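Local atomic coordinates of putative uncharacterized protein (Mycobacterium avium, PDB entry 2Z6V), a protein that probably acts as a sulfotransferase, passing a sulfuryl group from a nucleotide donor such as PAPS to an acceptor substrate. Residues Ala103-Pro108 and Lys261-Ala266; Asp274-Thr279 and Ala394-Phe399. One frame throughout, in Å; residues are numbered along the deposited sequence.

Contact 1: Ala103-Pro108 and Lys261-Ala266; sequences APVERP and KVFPDA
Asp265 meets the backbone and CG of Arg107 from its own CB to its carboxylate, and makes the largest single share of this contact between the loop entering strand 109-113 and the turn entering strand 267-272. At the root, Asp265 CB lies 4.0 Å from Arg107 CG. The chi1 of 62° turns CG toward the 103-108 loop. The two carboxylate oxygens take different partners. OD2 accepts a hydrogen bond from Arg107 N (161° at the hydrogen), modelled at 2.5 Å, a length not to be pressed at this resolution. OD1 accepts a hydrogen bond from a water 2.7 Å away, and the same water donates to Val105 O at 2.8 Å. Asp265 thus serves a backbone N-H directly and a carbonyl through water.

The turn presenting it is a type I beta turn, Phe263 to Ala266, with Pro264 suited to its second position. Beneath the polar layer, Phe263 CD1 packs 3.9 Å from Pro108 CG, and CE1 approaches Val105 CG1 at 4.0 Å; compact aliphatic groups suit this buried side. In the parallel sheet of this sulfotransferase-family alpha/beta fold, the two loops lead into neighbouring strands.

Arg107 runs extended and leaves its NE 4.9 Å from Asp265 OD2. The direct bond to the carboxylate therefore uses the backbone amide, and the nearby opposite charge may add a longer-range attraction.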
loop_
_atom_site.group_PDB
_atom_site.type_symbol
_atom_site.label_atom_id
_atom_site.label_comp_id
_atom_site.label_asym_id
_atom_site.label_seq_id
_atom_site.Cartn_x
_atom_site.Cartn_y
_atom_site.Cartn_z
ATOM N N ALA A 103 -21.335 4.156 -11.992
ATOM C CA ALA A 103 -21.455 4.640 -10.623
ATOM C C ALA A 103 -20.144 5.308 -10.251
ATOM O O ALA A 103 -19.077 4.703 -10.349
ATOM C CB ALA A 103 -21.747 3.492 -9.674
ATOM N N PRO A 104 -20.207 6.570 -9.811
ATOM C CA PRO A 104 -19.006 7.316 -9.432
ATOM C C PRO A 104 -18.376 6.903 -8.104
ATOM O O PRO A 104 -19.007 6.241 -7.275
ATOM C CB PRO A 104 -19.513 8.749 -9.383
ATOM C CG PRO A 104 -20.872 8.568 -8.794
ATOM C CD PRO A 104 -21.417 7.382 -9.583
ATOM N N VAL A 105 -17.116 7.294 -7.931
ATOM C CA VAL A 105 -16.367 7.068 -6.697
ATOM C C VAL A 105 -16.124 8.506 -6.239
ATOM O O VAL A 105 -15.138 9.139 -6.632
ATOM C CB VAL A 105 -15.011 6.371 -6.962
ATOM C CG1 VAL A 105 -14.204 6.269 -5.659
ATOM C CG2 VAL A 105 -15.250 4.994 -7.556
ATOM N N GLU A 106 -17.028 9.023 -5.412
ATOM C CA GLU A 106 -16.924 10.412 -4.973
ATOM C C GLU A 106 -16.225 10.739 -3.664
ATOM O O GLU A 106 -16.422 10.088 -2.639
ATOM C CB GLU A 106 -18.319 11.053 -4.959
ATOM C CG GLU A 106 -18.989 11.059 -6.324
ATOM C CD GLU A 106 -20.357 11.717 -6.316
ATOM O OE1 GLU A 106 -21.199 11.335 -5.468
ATOM O OE2 GLU A 106 -20.590 12.606 -7.167
ATOM N N ARG A 107 -15.404 11.780 -3.737
ATOM C CA ARG A 107 -14.671 12.301 -2.602
ATOM C C ARG A 107 -14.061 11.240 -1.703
ATOM O O ARG A 107 -14.280 11.235 -0.492
ATOM C CB ARG A 107 -15.599 13.207 -1.792
ATOM C CG ARG A 107 -16.157 14.352 -2.613
ATOM C CD ARG A 107 -17.183 15.156 -1.847
ATOM N NE ARG A 107 -17.574 16.350 -2.590
ATOM C CZ ARG A 107 -18.538 17.186 -2.215
ATOM N NH1 ARG A 107 -18.821 18.252 -2.958
ATOM N NH2 ARG A 107 -19.224 16.956 -1.101
ATOM N N PRO A 108 -13.278 10.326 -2.286
ATOM C CA PRO A 108 -12.653 9.278 -1.479
ATOM C C PRO A 108 -11.686 9.868 -0.458
ATOM O O PRO A 108 -10.964 10.818 -0.750
ATOM C CB PRO A 108 -11.940 8.425 -2.522
ATOM C CG PRO A 108 -11.576 9.431 -3.576
ATOM C CD PRO A 108 -12.851 10.232 -3.691
ATOM N N LYS A 261 -5.640 13.432 -11.003
ATOM C CA LYS A 261 -6.196 13.334 -12.342
ATOM C C LYS A 261 -7.442 12.433 -12.329
ATOM O O LYS A 261 -8.473 12.793 -12.880
ATOM C CB LYS A 261 -5.150 12.744 -13.284
ATOM C CG LYS A 261 -5.262 13.200 -14.717
ATOM C CD LYS A 261 -4.538 14.520 -14.908
ATOM C CE LYS A 261 -3.041 14.349 -14.710
ATOM N NZ LYS A 261 -2.305 15.619 -14.974
ATOM N N VAL A 262 -7.336 11.270 -11.683
ATOM C CA VAL A 262 -8.428 10.291 -11.599
ATOM C C VAL A 262 -9.449 10.555 -10.484
ATOM O O VAL A 262 -10.639 10.269 -10.646
ATOM C CB VAL A 262 -7.852 8.865 -11.439
ATOM C CG1 VAL A 262 -8.962 7.864 -11.131
ATOM C CG2 VAL A 262 -7.115 8.475 -12.710
ATOM N N PHE A 263 -8.986 11.085 -9.354
ATOM C CA PHE A 263 -9.877 11.405 -8.234
ATOM C C PHE A 263 -9.698 12.887 -7.893
ATOM O O PHE A 263 -9.242 13.235 -6.804
ATOM C CB PHE A 263 -9.525 10.573 -7.002
ATOM C CG PHE A 263 -9.539 9.093 -7.238
ATOM C CD1 PHE A 263 -10.736 8.394 -7.272
ATOM C CD2 PHE A 263 -8.346 8.395 -7.419
ATOM C CE1 PHE A 263 -10.752 7.026 -7.479
ATOM C CE2 PHE A 263 -8.351 7.019 -7.630
ATOM C CZ PHE A 263 -9.558 6.333 -7.659
ATOM N N PRO A 264 -10.056 13.782 -8.824
ATOM C CA PRO A 264 -9.917 15.225 -8.592
ATOM C C PRO A 264 -10.561 15.751 -7.304
ATOM O O PRO A 264 -10.099 16.748 -6.743
ATOM C CB PRO A 264 -10.541 15.834 -9.850
ATOM C CG PRO A 264 -11.562 14.811 -10.241
ATOM C CD PRO A 264 -10.809 13.520 -10.063
ATOM N N ASP A 265 -11.604 15.072 -6.831
ATOM C CA ASP A 265 -12.318 15.485 -5.617
ATOM C C ASP A 265 -11.818 14.833 -4.320
ATOM O O ASP A 265 -12.422 15.001 -3.250
ATOM C CB ASP A 265 -13.813 15.189 -5.781
ATOM C CG ASP A 265 -14.111 13.692 -5.961
ATOM O OD1 ASP A 265 -13.208 12.908 -6.362
ATOM O OD2 ASP A 265 -15.273 13.302 -5.714
ATOM N N ALA A 266 -10.716 14.097 -4.419
ATOM C CA ALA A 266 -10.143 13.400 -3.275
ATOM C C ALA A 266 -9.835 14.257 -2.053
ATOM O O ALA A 266 -9.246 15.330 -2.153
ATOM C CB ALA A 266 -8.885 12.672 -3.704
HETATM O O HOH W 1 -13.322 10.742 -7.992
#

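Contact 2: Asp274-Thr279 and Ala394-Phe399; sequences DPYKAT and ALQPIF
This is a buried, largely apolar helix-to-helix contact, where helix 275-285, starting just beyond strand 267-272, is crossed by the C-terminal helix 392-405. The axes of the short segments approach to 10.6 Å at an angle of 114°. Pro275 CB sits over the Phe399 ring in a CH-pi contact, 3.5 Å from its centroid; Ile398 CG2 lies on the opposite face, nearer the rim. Proline suits a helix's first turn: no preceding carbonyl awaits an N-H there, and its ring clashes with no earlier turn. Asp274, the N-cap, accepts from Lys277 N through OD1, with a weaker bond from Tyr276 N. The strand-to-helix passage is that of the sulfotransferase alpha/beta fold, and the sequence is consistent with the family's 3'-phosphate-binding region. Leu395 CB meets the edge of the Tyr276 ring at CD1, 3.7 Å away, and the phenol runs on alongside Gln396. Leu395 CD1 reaches Thr279 CG2 tip to tip at 3.8 Å. With OG1 beside its backbone N (chi1 -66°), Thr279 turns its hydroxyl back to Pro275 O at 2.8 Å; Thr279 N bonds that oxygen from the opposite face. Met309 and Met312 of helix 301-326 touch Leu395 and Thr279 in turn.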
loop_
_atom_site.group_PDB
_atom_site.type_symbol
_atom_site.label_atom_id
_atom_site.label_comp_id
_atom_site.label_asym_id
_atom_site.label_seq_id
_atom_site.Cartn_x
_atom_site.Cartn_y
_atom_site.Cartn_z
ATOM N N ASP A 274 8.269 11.745 12.347
ATOM C CA ASP A 274 9.702 12.025 12.316
ATOM C C ASP A 274 10.259 11.378 11.042
ATOM O O ASP A 274 10.248 10.157 10.907
ATOM C CB ASP A 274 10.348 11.396 13.554
ATOM C CG ASP A 274 11.814 11.728 13.688
ATOM O OD1 ASP A 274 12.529 11.739 12.658
ATOM O OD2 ASP A 274 12.249 11.963 14.839
ATOM N N PRO A 275 10.748 12.189 10.091
ATOM C CA PRO A 275 11.299 11.664 8.831
ATOM C C PRO A 275 12.560 10.809 8.970
ATOM O O PRO A 275 12.770 9.875 8.192
ATOM C CB PRO A 275 11.549 12.927 8.012
ATOM C CG PRO A 275 11.907 13.930 9.075
ATOM C CD PRO A 275 10.871 13.656 10.147
ATOM N N TYR A 276 13.402 11.138 9.948
ATOM C CA TYR A 276 14.635 10.388 10.174
ATOM C C TYR A 276 14.266 8.991 10.670
ATOM O O TYR A 276 14.835 7.989 10.229
ATOM C CB TYR A 276 15.506 11.106 11.210
ATOM C CG TYR A 276 15.773 12.560 10.877
ATOM C CD1 TYR A 276 16.356 12.920 9.665
ATOM C CD2 TYR A 276 15.439 13.576 11.776
ATOM C CE1 TYR A 276 16.604 14.253 9.354
ATOM C CE2 TYR A 276 15.684 14.918 11.474
ATOM C CZ TYR A 276 16.269 15.245 10.263
ATOM O OH TYR A 276 16.543 16.556 9.960
ATOM N N LYS A 277 13.298 8.937 11.582
ATOM C CA LYS A 277 12.833 7.680 12.141
ATOM C C LYS A 277 12.231 6.834 11.018
ATOM O O LYS A 277 12.624 5.685 10.801
ATOM C CB LYS A 277 11.772 7.961 13.203
ATOM C CG LYS A 277 11.741 6.989 14.374
ATOM C CD LYS A 277 11.360 5.583 13.966
ATOM C CE LYS A 277 11.247 4.676 15.189
ATOM N NZ LYS A 277 10.863 3.279 14.822
ATOM N N ALA A 278 11.285 7.417 10.293
ATOM C CA ALA A 278 10.624 6.720 9.207
ATOM C C ALA A 278 11.599 6.166 8.172
ATOM O O ALA A 278 11.356 5.110 7.599
ATOM C CB ALA A 278 9.621 7.645 8.535
ATOM N N THR A 279 12.700 6.870 7.937
ATOM C CA THR A 279 13.685 6.431 6.954
ATOM C C THR A 279 14.408 5.160 7.380
ATOM O O THR A 279 14.581 4.230 6.590
ATOM C CB THR A 279 14.723 7.537 6.689
ATOM O OG1 THR A 279 14.078 8.646 6.049
ATOM C CG2 THR A 279 15.848 7.024 5.796
ATOM N N ALA A 394 22.990 13.767 7.116
ATOM C CA ALA A 394 22.873 13.489 5.690
ATOM C C ALA A 394 21.432 13.592 5.195
ATOM O O ALA A 394 21.188 13.941 4.040
ATOM C CB ALA A 394 23.427 12.103 5.386
ATOM N N LEU A 395 20.483 13.286 6.072
ATOM C CA LEU A 395 19.076 13.329 5.710
ATOM C C LEU A 395 18.476 14.717 5.857
ATOM O O LEU A 395 17.505 15.055 5.173
ATOM C CB LEU A 395 18.278 12.341 6.567
ATOM C CG LEU A 395 18.434 10.846 6.285
ATOM C CD1 LEU A 395 17.634 10.053 7.299
ATOM C CD2 LEU A 395 17.966 10.536 4.875
ATOM N N GLN A 396 19.064 15.521 6.739
ATOM C CA GLN A 396 18.574 16.869 7.005
ATOM C C GLN A 396 18.191 17.670 5.751
ATOM O O GLN A 396 17.111 18.255 5.696
ATOM C CB GLN A 396 19.601 17.635 7.847
ATOM C CG GLN A 396 19.071 18.928 8.463
ATOM C CD GLN A 396 19.102 20.103 7.495
ATOM O OE1 GLN A 396 18.503 21.150 7.751
ATOM N NE2 GLN A 396 19.813 19.940 6.383
ATOM N N PRO A 397 19.060 17.701 4.726
ATOM C CA PRO A 397 18.736 18.454 3.508
ATOM C C PRO A 397 17.516 17.931 2.743
ATOM O O PRO A 397 16.776 18.706 2.132
ATOM C CB PRO A 397 20.027 18.365 2.695
ATOM C CG PRO A 397 20.597 17.062 3.116
ATOM C CD PRO A 397 20.392 17.087 4.613
ATOM N N ILE A 398 17.311 16.619 2.777
ATOM C CA ILE A 398 16.173 15.999 2.098
ATOM C C ILE A 398 14.836 16.441 2.712
ATOM O O ILE A 398 13.876 16.719 1.990
ATOM C CB ILE A 398 16.263 14.439 2.173
ATOM C CG1 ILE A 398 17.394 13.934 1.282
ATOM C CG2 ILE A 398 14.957 13.803 1.722
ATOM C CD1 ILE A 398 17.181 14.236 -0.176
ATOM N N PHE A 399 14.786 16.517 4.042
ATOM C CA PHE A 399 13.563 16.878 4.751
ATOM C C PHE A 399 13.549 18.291 5.314
ATOM O O PHE A 399 12.672 18.632 6.109
ATOM C CB PHE A 399 13.330 15.897 5.905
ATOM C CG PHE A 399 13.432 14.451 5.510
ATOM C CD1 PHE A 399 12.513 13.889 4.625
ATOM C CD2 PHE A 399 14.445 13.649 6.024
ATOM C CE1 PHE A 399 12.603 12.547 4.262
ATOM C CE2 PHE A 399 14.543 12.310 5.669
ATOM C CZ PHE A 399 13.620 11.757 4.787
#

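How the contacts relate
Contacts 1 and 2 lie at the two ends of strand 267-272: Ala266 of contact 1 precedes it and Asp274 of contact 2 soon follows it. They share no residues, and their centres are 32 Å apart. Contact 1 is partly buried, joins irregular loops, and relies on a carboxylate, a backbone amide and a water, with a small apolar patch below. Contact 2 is more fully buried and sets two helices against each other through rings and aliphatic groups; none of its hydrogen bonds joins the two segments. Asp265 accepts from one backbone N-H across the interface, whereas Asp274 OD1 caps its own helix and its OD2 is held by Tyr383 and Glu411.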